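Local coordinates for protein potential RNA-dependent RNA polymerase (Human picobirnavirus, PDB 5I62) that is an RNA-dependent RNA polymerase that adds ribonucleotides to a growing strand and probably serves both transcription and genome replication of a double-stranded RNA virus, at residues 116-124 and 220-230; 342-351 and 361-369. All blocks are in the same frame, centred on the assembly; numbering follows the deposited sequence.

Contact 1 of 2, residues 116-124 and 220-230; sequences SEWKGVSRL and PLILTFQRLGL
W118 meets F225 across this contact. Atom CE3 of W118 lies 3.6 Å from CZ of F225, and the six-membered ring of W118 is inclined 50° to the F225 ring, an oblique pair. One face of the F225 ring carries CD1 of L230, over the centre; CD2 of L221 sits on the opposite face, nearer the rim.

Aliphatic packing extends along helix 208-228. L124 spreads its two methyls over two helix residues. L124 CD1 is 3.5 Å from CB of L221, and L124 CD2 is 3.6 Å from OG1 of T224. V121 CG1, trans to the backbone N (chi1 176°), meets T224 CG2 at 3.7 Å. V121 CG2 presses on L228 CD1 at 3.5 Å, a tight fit.

Water supplies the polar links. One donates to OE2 of E117 and to the carbonyl O of L230. Another joins S122 O to T224 OG1. E117 OE1 also forms a salt bridge with R336, while W118 NE1 is hydrogen-bonded to D283.

A Schellman motif with G229 at C-prime ends the helix. The arrangement is loop-on-helix packing within the polymerase fold, with helices 271-284 and 327-345 also touching the two rings.

Contact 2 of 2, residues 342-351 and 361-369; sequences AAISHHTTLN and GVLTYPGIS
The Y365 ring lies against A343 at the end of helix 327-345. A343 CA stands 3.8 Å from the ring centroid and only 4° off the ring normal, a CH-pi contact. T348 CG2 reaches CD1 of Y365 at 3.5 Å, and A342 CB approaches CE2 of Y365 at 3.9 Å. H346 CD2 comes within 3.6 Å of Y365 OH. L350 CD1 is at the ring edge and also touches CD1 of L363, at 4.0 Å. Beyond the ring, T348 OG1 rests against CG of P366.

The backbone adds one direct bond. N351 N donates to T364 O at 3.2 Å, with an N-H...O angle of 154° and the donor in the carbonyl plane. Beside it, N351 CB packs on T364 CG2 at 3.7 Å.

The next shell fixes these groups. A chi1 of 60° places the Y365 ring between A343 and I368. A type II turn from Y365 brings I368 CB to the second face, and D255 receives the N-H of G367. T348 N to A343 O and H347 N to I344 O form the Schellman motif ending the helix. H346 N also donates to A343 O, from the opposite face of its plane. T364 OG1 bonds to V256 O. N351 OD1 accepts from N353 N, and ND2 bonds to T250 OG1.

The chemistry is mainly apolar: a buried ring held on both faces, with one direct backbone hydrogen bond joining the two segments.

Overall arrangement
The two contacts follow one another in sequence. Their centres are 23 Å apart, and their nearest atoms are about 6 Å apart without touching. Helix 327-345 links them. L333 packs on the aromatic pair of contact 1, and E117 of contact 1 and L350 of contact 2 meet the same helix at R336 and H340. The short span between the two segments of contact 2 holds strand 355-357 and a Gly-Asp-Asp sequence whose last residue begins strand 360-363. This matches motif C of the polymerase palm, whose aspartates generally bind catalytic metal ions. Strand 257-261, paired with 360-363, matches motif A. Contact 1 joins a loop to helix 208-228.

Contact 1 of 2, residues 116-124 and 220-230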
ATOM      1  N   SER A 116      -8.250  12.332  20.792  1.00 22.92           N
ATOM      2  CA  SER A 116      -8.091  13.759  21.037  1.00 23.91           C
ATOM      3  C   SER A 116      -7.550  14.484  19.820  1.00 23.70           C
ATOM      4  O   SER A 116      -7.819  15.676  19.648  1.00 25.02           O
ATOM      5  CB  SER A 116      -7.172  13.985  22.234  1.00 26.92           C
ATOM      6  OG  SER A 116      -7.787  13.462  23.389  1.00 37.12           O
ATOM      7  N   GLU A 117      -6.786  13.796  18.965  1.00 25.31           N
ATOM      8  CA  GLU A 117      -6.258  14.471  17.784  1.00 24.78           C
ATOM      9  C   GLU A 117      -7.352  14.923  16.826  1.00 23.83           C
ATOM     10  O   GLU A 117      -7.098  15.798  16.003  1.00 24.19           O
ATOM     11  CB  GLU A 117      -5.265  13.590  17.039  1.00 26.53           C
ATOM     12  CG  GLU A 117      -4.034  13.242  17.836  1.00 27.75           C
ATOM     13  CD  GLU A 117      -2.972  12.581  16.977  1.00 34.38           C
ATOM     14  OE1 GLU A 117      -2.821  11.338  17.066  1.00 26.44           O
ATOM     15  OE2 GLU A 117      -2.299  13.300  16.197  1.00 35.17           O
ATOM     16  N   TRP A 118      -8.554  14.351  16.897  1.00 25.04           N
ATOM     17  CA  TRP A 118      -9.647  14.806  16.045  1.00 27.81           C
ATOM     18  C   TRP A 118     -10.810  15.407  16.837  1.00 28.78           C
ATOM     19  O   TRP A 118     -11.952  15.394  16.370  1.00 33.82           O
ATOM     20  CB  TRP A 118     -10.111  13.690  15.102  1.00 29.63           C
ATOM     21  CG  TRP A 118     -10.450  12.355  15.703  1.00 29.85           C
ATOM     22  CD1 TRP A 118     -11.542  12.044  16.474  1.00 31.65           C
ATOM     23  CD2 TRP A 118      -9.720  11.133  15.534  1.00 23.60           C
ATOM     24  NE1 TRP A 118     -11.527  10.706  16.805  1.00 28.00           N
ATOM     25  CE2 TRP A 118     -10.424  10.122  16.239  1.00 25.87           C
ATOM     26  CE3 TRP A 118      -8.540  10.793  14.867  1.00 23.84           C
ATOM     27  CZ2 TRP A 118      -9.984   8.805  16.290  1.00 23.38           C
ATOM     28  CZ3 TRP A 118      -8.108   9.483  14.912  1.00 21.88           C
ATOM     29  CH2 TRP A 118      -8.823   8.504  15.618  1.00 23.32           C
ATOM     30  N   LYS A 119     -10.532  15.946  18.021  1.00 29.90           N
ATOM     31  CA  LYS A 119     -11.499  16.766  18.736  1.00 33.80           C
ATOM     32  C   LYS A 119     -12.049  17.862  17.833  1.00 34.10           C
ATOM     33  O   LYS A 119     -11.295  18.550  17.146  1.00 33.48           O
ATOM     34  CB  LYS A 119     -10.831  17.402  19.951  1.00 35.76           C
ATOM     35  CG  LYS A 119     -11.797  18.027  20.923  1.00 42.91           C
ATOM     36  CD  LYS A 119     -12.248  16.977  21.926  1.00 53.36           C
ATOM     37  CE  LYS A 119     -11.061  16.515  22.775  1.00 56.28           C
ATOM     38  NZ  LYS A 119     -11.368  15.317  23.626  1.00 54.33           N
ATOM     39  N   GLY A 120     -13.367  18.031  17.849  1.00 37.52           N
ATOM     40  CA  GLY A 120     -13.997  19.084  17.088  1.00 41.04           C
ATOM     41  C   GLY A 120     -14.201  18.789  15.620  1.00 41.46           C
ATOM     42  O   GLY A 120     -14.886  19.568  14.941  1.00 41.18           O
ATOM     43  N   VAL A 121     -13.619  17.703  15.104  1.00 38.47           N
ATOM     44  CA  VAL A 121     -13.864  17.297  13.725  1.00 38.38           C
ATOM     45  C   VAL A 121     -15.353  17.035  13.497  1.00 37.53           C
ATOM     46  O   VAL A 121     -16.084  16.607  14.398  1.00 36.73           O
ATOM     47  CB  VAL A 121     -13.017  16.058  13.391  1.00 36.45           C
ATOM     48  CG1 VAL A 121     -13.308  15.524  12.000  1.00 33.23           C
ATOM     49  CG2 VAL A 121     -11.554  16.413  13.498  1.00 42.44           C
ATOM     50  N   SER A 122     -15.803  17.319  12.279  1.00 34.10           N
ATOM     51  CA  SER A 122     -17.156  16.972  11.880  1.00 36.39           C
ATOM     52  C   SER A 122     -17.294  15.452  11.876  1.00 35.53           C
ATOM     53  O   SER A 122     -16.589  14.759  11.131  1.00 32.54           O
ATOM     54  CB  SER A 122     -17.461  17.557  10.503  1.00 33.25           C
ATOM     55  OG  SER A 122     -17.440  18.977  10.546  1.00 38.42           O
ATOM     56  N   ARG A 123     -18.182  14.932  12.721  1.00 29.86           N
ATOM     57  CA  ARG A 123     -18.391  13.493  12.788  1.00 30.02           C
ATOM     58  C   ARG A 123     -18.824  12.951  11.430  1.00 29.29           C
ATOM     59  O   ARG A 123     -19.517  13.617  10.658  1.00 28.45           O
ATOM     60  CB  ARG A 123     -19.434  13.142  13.844  1.00 25.62           C
ATOM     61  CG  ARG A 123     -19.084  13.623  15.239  1.00 33.57           C
ATOM     62  CD  ARG A 123     -17.930  12.820  15.816  1.00 32.27           C
ATOM     63  NE  ARG A 123     -16.724  13.627  15.982  1.00 34.71           N
ATOM     64  CZ  ARG A 123     -15.657  13.227  16.668  1.00 36.85           C
ATOM     65  NH1 ARG A 123     -15.656  12.028  17.240  1.00 29.62           N
ATOM     66  NH2 ARG A 123     -14.597  14.018  16.781  1.00 39.69           N
ATOM     67  N   LEU A 124     -18.406  11.725  11.143  1.00 25.75           N
ATOM     68  CA  LEU A 124     -18.615  11.148   9.831  1.00 27.86           C
ATOM     69  C   LEU A 124     -20.020  10.582   9.731  1.00 26.32           C
ATOM     70  O   LEU A 124     -20.557  10.026  10.690  1.00 27.04           O
ATOM     71  CB  LEU A 124     -17.599  10.048   9.557  1.00 22.61           C
ATOM     72  CG  LEU A 124     -16.131  10.384   9.801  1.00 31.05           C
ATOM     73  CD1 LEU A 124     -15.289   9.170   9.461  1.00 27.76           C
ATOM     74  CD2 LEU A 124     -15.708  11.591   8.965  1.00 28.53           C
ATOM     75  N   PRO A 220     -15.698   8.880   3.034  1.00 18.81           N
ATOM     76  CA  PRO A 220     -15.753  10.171   3.740  1.00 20.34           C
ATOM     77  C   PRO A 220     -14.693  10.313   4.825  1.00 22.40           C
ATOM     78  O   PRO A 220     -14.221  11.427   5.069  1.00 20.42           O
ATOM     79  CB  PRO A 220     -17.176  10.200   4.325  1.00 23.28           C
ATOM     80  CG  PRO A 220     -17.614   8.801   4.350  1.00 24.39           C
ATOM     81  CD  PRO A 220     -16.962   8.140   3.170  1.00 18.90           C
ATOM     82  N   LEU A 221     -14.310   9.215   5.482  1.00 18.91           N
ATOM     83  CA  LEU A 221     -13.258   9.271   6.497  1.00 21.13           C
ATOM     84  C   LEU A 221     -11.952   9.794   5.909  1.00 19.58           C
ATOM     85  O   LEU A 221     -11.328  10.726   6.436  1.00 17.33           O
ATOM     86  CB  LEU A 221     -13.044   7.882   7.099  1.00 17.34           C
ATOM     87  CG  LEU A 221     -12.074   7.801   8.283  1.00 26.87           C
ATOM     88  CD1 LEU A 221     -12.512   6.675   9.190  1.00 27.43           C
ATOM     89  CD2 LEU A 221     -10.631   7.567   7.862  1.00 23.83           C
ATOM     90  N   ILE A 222     -11.506   9.167   4.827  1.00 18.53           N
ATOM     91  CA  ILE A 222     -10.248   9.553   4.210  1.00 17.53           C
ATOM     92  C   ILE A 222     -10.308  10.991   3.712  1.00 18.15           C
ATOM     93  O   ILE A 222      -9.360  11.763   3.912  1.00 15.93           O
ATOM     94  CB  ILE A 222      -9.881   8.552   3.103  1.00 18.59           C
ATOM     95  CG1 ILE A 222      -9.451   7.230   3.755  1.00 20.37           C
ATOM     96  CG2 ILE A 222      -8.768   9.113   2.224  1.00 22.22           C
ATOM     97  CD1 ILE A 222      -9.443   6.030   2.821  1.00 28.24           C
ATOM     98  N   LEU A 223     -11.440  11.387   3.109  1.00 17.34           N
ATOM     99  CA  LEU A 223     -11.592  12.755   2.612  1.00 19.62           C
ATOM    100  C   LEU A 223     -11.483  13.781   3.735  1.00 20.46           C
ATOM    101  O   LEU A 223     -10.825  14.819   3.576  1.00 18.33           O
ATOM    102  CB  LEU A 223     -12.929  12.930   1.895  1.00 23.64           C
ATOM    103  CG  LEU A 223     -12.909  12.888   0.373  1.00 35.18           C
ATOM    104  CD1 LEU A 223     -14.291  13.276  -0.158  1.00 34.68           C
ATOM    105  CD2 LEU A 223     -11.817  13.823  -0.165  1.00 30.82           C
ATOM    106  N   THR A 224     -12.178  13.528   4.848  1.00 17.77           N
ATOM    107  CA  THR A 224     -12.104  14.398   6.021  1.00 21.71           C
ATOM    108  C   THR A 224     -10.682  14.483   6.566  1.00 20.62           C
ATOM    109  O   THR A 224     -10.184  15.574   6.862  1.00 18.02           O
ATOM    110  CB  THR A 224     -13.056  13.886   7.102  1.00 23.04           C
ATOM    111  OG1 THR A 224     -14.402  14.124   6.694  1.00 28.49           O
ATOM    112  CG2 THR A 224     -12.795  14.584   8.449  1.00 21.05           C
ATOM    113  N   PHE A 225     -10.020  13.333   6.719  1.00 18.20           N
ATOM    114  CA  PHE A 225      -8.649  13.326   7.216  1.00 20.44           C
ATOM    115  C   PHE A 225      -7.713  14.048   6.258  1.00 22.39           C
ATOM    116  O   PHE A 225      -6.797  14.757   6.694  1.00 21.72           O
ATOM    117  CB  PHE A 225      -8.177  11.893   7.459  1.00 17.43           C
ATOM    118  CG  PHE A 225      -8.562  11.352   8.809  1.00 21.04           C
ATOM    119  CD1 PHE A 225      -9.855  11.480   9.280  1.00 21.02           C
ATOM    120  CD2 PHE A 225      -7.622  10.731   9.617  1.00 25.04           C
ATOM    121  CE1 PHE A 225     -10.208  11.002  10.530  1.00 25.30           C
ATOM    122  CE2 PHE A 225      -7.973  10.240  10.871  1.00 22.79           C
ATOM    123  CZ  PHE A 225      -9.263  10.378  11.322  1.00 23.44           C
ATOM    124  N   GLN A 226      -7.937  13.889   4.950  1.00 17.84           N
ATOM    125  CA  GLN A 226      -7.125  14.583   3.950  1.00 19.87           C
ATOM    126  C   GLN A 226      -7.247  16.093   4.087  1.00 21.84           C
ATOM    127  O   GLN A 226      -6.243  16.817   4.058  1.00 22.07           O
ATOM    128  CB  GLN A 226      -7.532  14.149   2.538  1.00 18.46           C
ATOM    129  CG  GLN A 226      -7.042  12.775   2.166  1.00 19.17           C
ATOM    130  CD  GLN A 226      -7.617  12.282   0.850  1.00 20.06           C
ATOM    131  OE1 GLN A 226      -8.764  12.584   0.498  1.00 21.61           O
ATOM    132  NE2 GLN A 226      -6.820  11.511   0.120  1.00 19.96           N
ATOM    133  N   ARG A 227      -8.474  16.589   4.238  1.00 21.00           N
ATOM    134  CA  ARG A 227      -8.667  18.034   4.310  1.00 23.17           C
ATOM    135  C   ARG A 227      -8.142  18.618   5.619  1.00 24.47           C
ATOM    136  O   ARG A 227      -7.714  19.774   5.650  1.00 24.44           O
ATOM    137  CB  ARG A 227     -10.134  18.358   4.103  1.00 21.10           C
ATOM    138  CG  ARG A 227     -10.555  18.044   2.668  1.00 20.83           C
ATOM    139  CD  ARG A 227     -11.843  18.730   2.313  1.00 28.58           C
ATOM    140  NE  ARG A 227     -12.958  18.116   3.006  1.00 29.77           N
ATOM    141  CZ  ARG A 227     -13.901  17.404   2.399  1.00 33.12           C
ATOM    142  NH1 ARG A 227     -13.862  17.240   1.085  1.00 32.13           N
ATOM    143  NH2 ARG A 227     -14.883  16.872   3.111  1.00 38.51           N
ATOM    144  N   LEU A 228      -8.166  17.848   6.699  1.00 21.66           N
ATOM    145  CA  LEU A 228      -7.577  18.297   7.957  1.00 22.34           C
ATOM    146  C   LEU A 228      -6.068  18.086   8.024  1.00 24.73           C
ATOM    147  O   LEU A 228      -5.426  18.615   8.941  1.00 24.68           O
ATOM    148  CB  LEU A 228      -8.226  17.574   9.127  1.00 21.39           C
ATOM    149  CG  LEU A 228      -9.681  18.020   9.275  1.00 29.42           C
ATOM    150  CD1 LEU A 228     -10.373  17.168  10.301  1.00 26.12           C
ATOM    151  CD2 LEU A 228      -9.733  19.489   9.661  1.00 28.87           C
ATOM    152  N   GLY A 229      -5.503  17.308   7.107  1.00 20.98           N
ATOM    153  CA  GLY A 229      -4.085  17.009   7.120  1.00 24.98           C
ATOM    154  C   GLY A 229      -3.640  16.069   8.219  1.00 25.61           C
ATOM    155  O   GLY A 229      -2.459  16.065   8.565  1.00 23.23           O
ATOM    156  N   LEU A 230      -4.550  15.246   8.756  1.00 21.59           N
ATOM    157  CA  LEU A 230      -4.212  14.403   9.905  1.00 25.86           C
ATOM    158  C   LEU A 230      -3.242  13.278   9.538  1.00 26.31           C
ATOM    159  O   LEU A 230      -2.404  12.885  10.357  1.00 26.10           O
ATOM    160  CB  LEU A 230      -5.478  13.820  10.525  1.00 23.16           C
ATOM    161  CG  LEU A 230      -6.378  14.844  11.211  1.00 29.20           C
ATOM    162  CD1 LEU A 230      -7.746  14.250  11.514  1.00 29.20           C
ATOM    163  CD2 LEU A 230      -5.699  15.312  12.479  1.00 29.13           C
TER
HETATM  164  O   HOH W   1      -2.883  12.496  13.229  1.00 35.91           O
HETATM  165  O   HOH W   2     -16.465  14.544   8.197  1.00 37.50           O

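Contact 2 of 2, residues 342-351 and 361-369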
ATOM      1  N   ALA A 342       3.296   3.817  23.135  1.00 14.39           N
ATOM      2  CA  ALA A 342       4.724   3.725  23.428  1.00 17.82           C
ATOM      3  C   ALA A 342       5.191   4.915  24.274  1.00 19.52           C
ATOM      4  O   ALA A 342       5.916   4.749  25.261  1.00 19.33           O
ATOM      5  CB  ALA A 342       5.521   3.634  22.130  1.00 16.81           C
ATOM      6  N   ALA A 343       4.788   6.128  23.892  1.00 17.13           N
ATOM      7  CA  ALA A 343       5.190   7.317  24.640  1.00 18.45           C
ATOM      8  C   ALA A 343       4.600   7.296  26.043  1.00 21.51           C
ATOM      9  O   ALA A 343       5.305   7.509  27.040  1.00 22.30           O
ATOM     10  CB  ALA A 343       4.757   8.583  23.896  1.00 17.02           C
ATOM     11  N   ILE A 344       3.301   7.028  26.131  1.00 19.13           N
ATOM     12  CA  ILE A 344       2.586   7.026  27.400  1.00 20.37           C
ATOM     13  C   ILE A 344       3.138   5.950  28.326  1.00 22.37           C
ATOM     14  O   ILE A 344       3.280   6.165  29.536  1.00 22.69           O
ATOM     15  CB  ILE A 344       1.078   6.844  27.143  1.00 22.78           C
ATOM     16  CG1 ILE A 344       0.497   8.083  26.455  1.00 20.47           C
ATOM     17  CG2 ILE A 344       0.338   6.519  28.442  1.00 26.03           C
ATOM     18  CD1 ILE A 344      -0.892   7.851  25.843  1.00 16.55           C
ATOM     19  N   SER A 345       3.471   4.781  27.775  1.00 21.41           N
ATOM     20  CA  SER A 345       4.084   3.732  28.579  1.00 24.54           C
ATOM     21  C   SER A 345       5.425   4.161  29.162  1.00 27.52           C
ATOM     22  O   SER A 345       5.857   3.593  30.170  1.00 26.85           O
ATOM     23  CB  SER A 345       4.258   2.455  27.759  1.00 26.67           C
ATOM     24  OG  SER A 345       3.002   1.880  27.434  1.00 26.86           O
ATOM     25  N   HIS A 346       6.090   5.153  28.570  1.00 23.82           N
ATOM     26  CA  HIS A 346       7.344   5.660  29.111  1.00 27.62           C
ATOM     27  C   HIS A 346       7.181   7.048  29.718  1.00 23.89           C
ATOM     28  O   HIS A 346       8.130   7.835  29.766  1.00 27.09           O
ATOM     29  CB  HIS A 346       8.438   5.612  28.050  1.00 27.01           C
ATOM     30  CG  HIS A 346       8.829   4.211  27.687  1.00 30.53           C
ATOM     31  ND1 HIS A 346       9.768   3.494  28.395  1.00 34.24           N
ATOM     32  CD2 HIS A 346       8.356   3.369  26.736  1.00 33.68           C
ATOM     33  CE1 HIS A 346       9.878   2.282  27.881  1.00 34.94           C
ATOM     34  NE2 HIS A 346       9.035   2.181  26.869  1.00 33.32           N
ATOM     35  N   HIS A 347       5.969   7.341  30.191  1.00 23.23           N
ATOM     36  CA  HIS A 347       5.662   8.506  31.022  1.00 25.06           C
ATOM     37  C   HIS A 347       5.903   9.821  30.299  1.00 29.83           C
ATOM     38  O   HIS A 347       6.282  10.811  30.912  1.00 22.82           O
ATOM     39  CB  HIS A 347       6.437   8.452  32.348  1.00 32.75           C
ATOM     40  CG  HIS A 347       6.255   7.155  33.067  1.00 31.35           C
ATOM     41  ND1 HIS A 347       7.143   6.109  32.951  1.00 35.62           N
ATOM     42  CD2 HIS A 347       5.233   6.701  33.830  1.00 37.50           C
ATOM     43  CE1 HIS A 347       6.698   5.078  33.649  1.00 38.30           C
ATOM     44  NE2 HIS A 347       5.537   5.410  34.188  1.00 41.96           N
ATOM     45  N   THR A 348       5.651   9.860  28.996  1.00 20.61           N
ATOM     46  CA  THR A 348       5.803  11.096  28.249  1.00 20.83           C
ATOM     47  C   THR A 348       4.722  11.139  27.170  1.00 21.78           C
ATOM     48  O   THR A 348       3.731  10.401  27.221  1.00 21.43           O
ATOM     49  CB  THR A 348       7.243  11.233  27.712  1.00 22.11           C
ATOM     50  OG1 THR A 348       7.409  12.525  27.123  1.00 23.94           O
ATOM     51  CG2 THR A 348       7.549  10.157  26.654  1.00 22.40           C
ATOM     52  N   THR A 349       4.911  12.018  26.191  1.00 19.76           N
ATOM     53  CA  THR A 349       3.911  12.348  25.186  1.00 23.53           C
ATOM     54  C   THR A 349       4.506  12.160  23.797  1.00 19.39           C
ATOM     55  O   THR A 349       5.653  12.535  23.550  1.00 17.20           O
ATOM     56  CB  THR A 349       3.421  13.795  25.367  1.00 24.64           C
ATOM     57  OG1 THR A 349       2.802  13.924  26.651  1.00 32.84           O
ATOM     58  CG2 THR A 349       2.420  14.184  24.302  1.00 27.00           C
ATOM     59  N   LEU A 350       3.723  11.564  22.895  1.00 17.93           N
ATOM     60  CA  LEU A 350       4.164  11.390  21.519  1.00 13.58           C
ATOM     61  C   LEU A 350       4.369  12.755  20.876  1.00 14.67           C
ATOM     62  O   LEU A 350       3.518  13.638  20.991  1.00 16.84           O
ATOM     63  CB  LEU A 350       3.120  10.585  20.722  1.00 14.33           C
ATOM     64  CG  LEU A 350       3.493  10.327  19.257  1.00 12.80           C
ATOM     65  CD1 LEU A 350       4.733   9.393  19.208  1.00 12.68           C
ATOM     66  CD2 LEU A 350       2.292   9.746  18.468  1.00 12.15           C
ATOM     67  N   ASN A 351       5.497  12.945  20.206  1.00 16.62           N
ATOM     68  CA  ASN A 351       5.642  14.133  19.375  1.00 14.56           C
ATOM     69  C   ASN A 351       4.614  14.027  18.256  1.00 17.28           C
ATOM     70  O   ASN A 351       4.672  13.078  17.471  1.00 16.03           O
ATOM     71  CB  ASN A 351       7.052  14.218  18.817  1.00 16.09           C
ATOM     72  CG  ASN A 351       7.311  15.500  18.039  1.00 19.37           C
ATOM     73  OD1 ASN A 351       6.493  15.928  17.210  1.00 17.46           O
ATOM     74  ND2 ASN A 351       8.456  16.124  18.309  1.00 14.76           N
ATOM     75  N   GLY A 361       5.998   3.559   9.832  1.00 18.09           N
ATOM     76  CA  GLY A 361       5.950   4.585  10.862  1.00 16.59           C
ATOM     77  C   GLY A 361       7.284   5.262  11.080  1.00 16.93           C
ATOM     78  O   GLY A 361       8.352   4.682  10.844  1.00 17.50           O
ATOM     79  N   VAL A 362       7.219   6.500  11.562  1.00 14.62           N
ATOM     80  CA  VAL A 362       8.404   7.226  11.984  1.00 13.13           C
ATOM     81  C   VAL A 362       7.983   8.100  13.156  1.00 15.40           C
ATOM     82  O   VAL A 362       6.934   8.747  13.101  1.00 15.31           O
ATOM     83  CB  VAL A 362       9.025   8.032  10.820  1.00 18.40           C
ATOM     84  CG1 VAL A 362       8.038   9.047  10.242  1.00 18.04           C
ATOM     85  CG2 VAL A 362      10.282   8.723  11.257  1.00 22.35           C
ATOM     86  N   LEU A 363       8.738   8.054  14.250  1.00 14.47           N
ATOM     87  CA  LEU A 363       8.239   8.685  15.467  1.00 13.43           C
ATOM     88  C   LEU A 363       9.379   9.096  16.387  1.00 14.13           C
ATOM     89  O   LEU A 363      10.500   8.597  16.296  1.00 16.75           O
ATOM     90  CB  LEU A 363       7.262   7.763  16.219  1.00 14.28           C
ATOM     91  CG  LEU A 363       7.857   6.619  17.057  1.00 14.95           C
ATOM     92  CD1 LEU A 363       6.839   6.127  18.084  1.00 13.97           C
ATOM     93  CD2 LEU A 363       8.274   5.451  16.162  1.00 15.78           C
ATOM     94  N   THR A 364       9.055   9.997  17.306  1.00 16.66           N
ATOM     95  CA  THR A 364       9.993  10.341  18.362  1.00 15.77           C
ATOM     96  C   THR A 364       9.208  10.765  19.596  1.00 16.62           C
ATOM     97  O   THR A 364       8.065  11.215  19.499  1.00 15.41           O
ATOM     98  CB  THR A 364      10.978  11.440  17.910  1.00 18.81           C
ATOM     99  OG1 THR A 364      12.036  11.582  18.870  1.00 19.34           O
ATOM    100  CG2 THR A 364      10.261  12.769  17.748  1.00 18.98           C
ATOM    101  N   TYR A 365       9.814  10.548  20.759  1.00 16.82           N
ATOM    102  CA  TYR A 365       9.339  11.082  22.026  1.00 16.63           C
ATOM    103  C   TYR A 365      10.505  11.057  23.006  1.00 17.25           C
ATOM    104  O   TYR A 365      11.510  10.393  22.751  1.00 17.34           O
ATOM    105  CB  TYR A 365       8.127  10.291  22.560  1.00 15.14           C
ATOM    106  CG  TYR A 365       8.385   8.818  22.825  1.00 16.68           C
ATOM    107  CD1 TYR A 365       9.040   8.388  23.984  1.00 18.83           C
ATOM    108  CD2 TYR A 365       7.931   7.847  21.934  1.00 15.85           C
ATOM    109  CE1 TYR A 365       9.258   7.037  24.224  1.00 17.76           C
ATOM    110  CE2 TYR A 365       8.138   6.499  22.163  1.00 15.83           C
ATOM    111  CZ  TYR A 365       8.806   6.097  23.307  1.00 23.24           C
ATOM    112  OH  TYR A 365       9.015   4.753  23.531  1.00 22.93           O
ATOM    113  N   PRO A 366      10.417  11.791  24.107  1.00 18.22           N
ATOM    114  CA  PRO A 366      11.561  11.857  25.044  1.00 22.48           C
ATOM    115  C   PRO A 366      12.027  10.495  25.534  1.00 18.93           C
ATOM    116  O   PRO A 366      11.244   9.743  26.117  1.00 19.34           O
ATOM    117  CB  PRO A 366      11.013  12.706  26.197  1.00 22.88           C
ATOM    118  CG  PRO A 366      10.084  13.661  25.489  1.00 24.89           C
ATOM    119  CD  PRO A 366       9.396  12.809  24.427  1.00 18.05           C
ATOM    120  N   GLY A 367      13.298  10.165  25.290  1.00 18.62           N
ATOM    121  CA  GLY A 367      13.853   8.899  25.737  1.00 21.95           C
ATOM    122  C   GLY A 367      13.499   7.693  24.889  1.00 22.98           C
ATOM    123  O   GLY A 367      13.763   6.565  25.310  1.00 22.52           O
ATOM    124  N   ILE A 368      12.917   7.895  23.701  1.00 18.54           N
ATOM    125  CA  ILE A 368      12.533   6.765  22.856  1.00 21.26           C
ATOM    126  C   ILE A 368      13.748   5.930  22.467  1.00 21.17           C
ATOM    127  O   ILE A 368      14.837   6.457  22.221  1.00 18.74           O
ATOM    128  CB  ILE A 368      11.795   7.264  21.600  1.00 17.91           C
ATOM    129  CG1 ILE A 368      11.306   6.095  20.743  1.00 15.74           C
ATOM    130  CG2 ILE A 368      12.700   8.161  20.741  1.00 15.30           C
ATOM    131  CD1 ILE A 368      10.456   6.593  19.580  1.00 14.95           C
ATOM    132  N   SER A 369      13.556   4.613  22.409  1.00 17.82           N
ATOM    133  CA  SER A 369      14.517   3.706  21.806  1.00 23.14           C
ATOM    134  C   SER A 369      13.771   2.711  20.917  1.00 21.31           C
ATOM    135  O   SER A 369      12.574   2.496  21.074  1.00 19.85           O
ATOM    136  CB  SER A 369      15.354   2.976  22.869  1.00 24.39           C
ATOM    137  OG  SER A 369      14.597   1.998  23.557  1.00 23.94           O
TER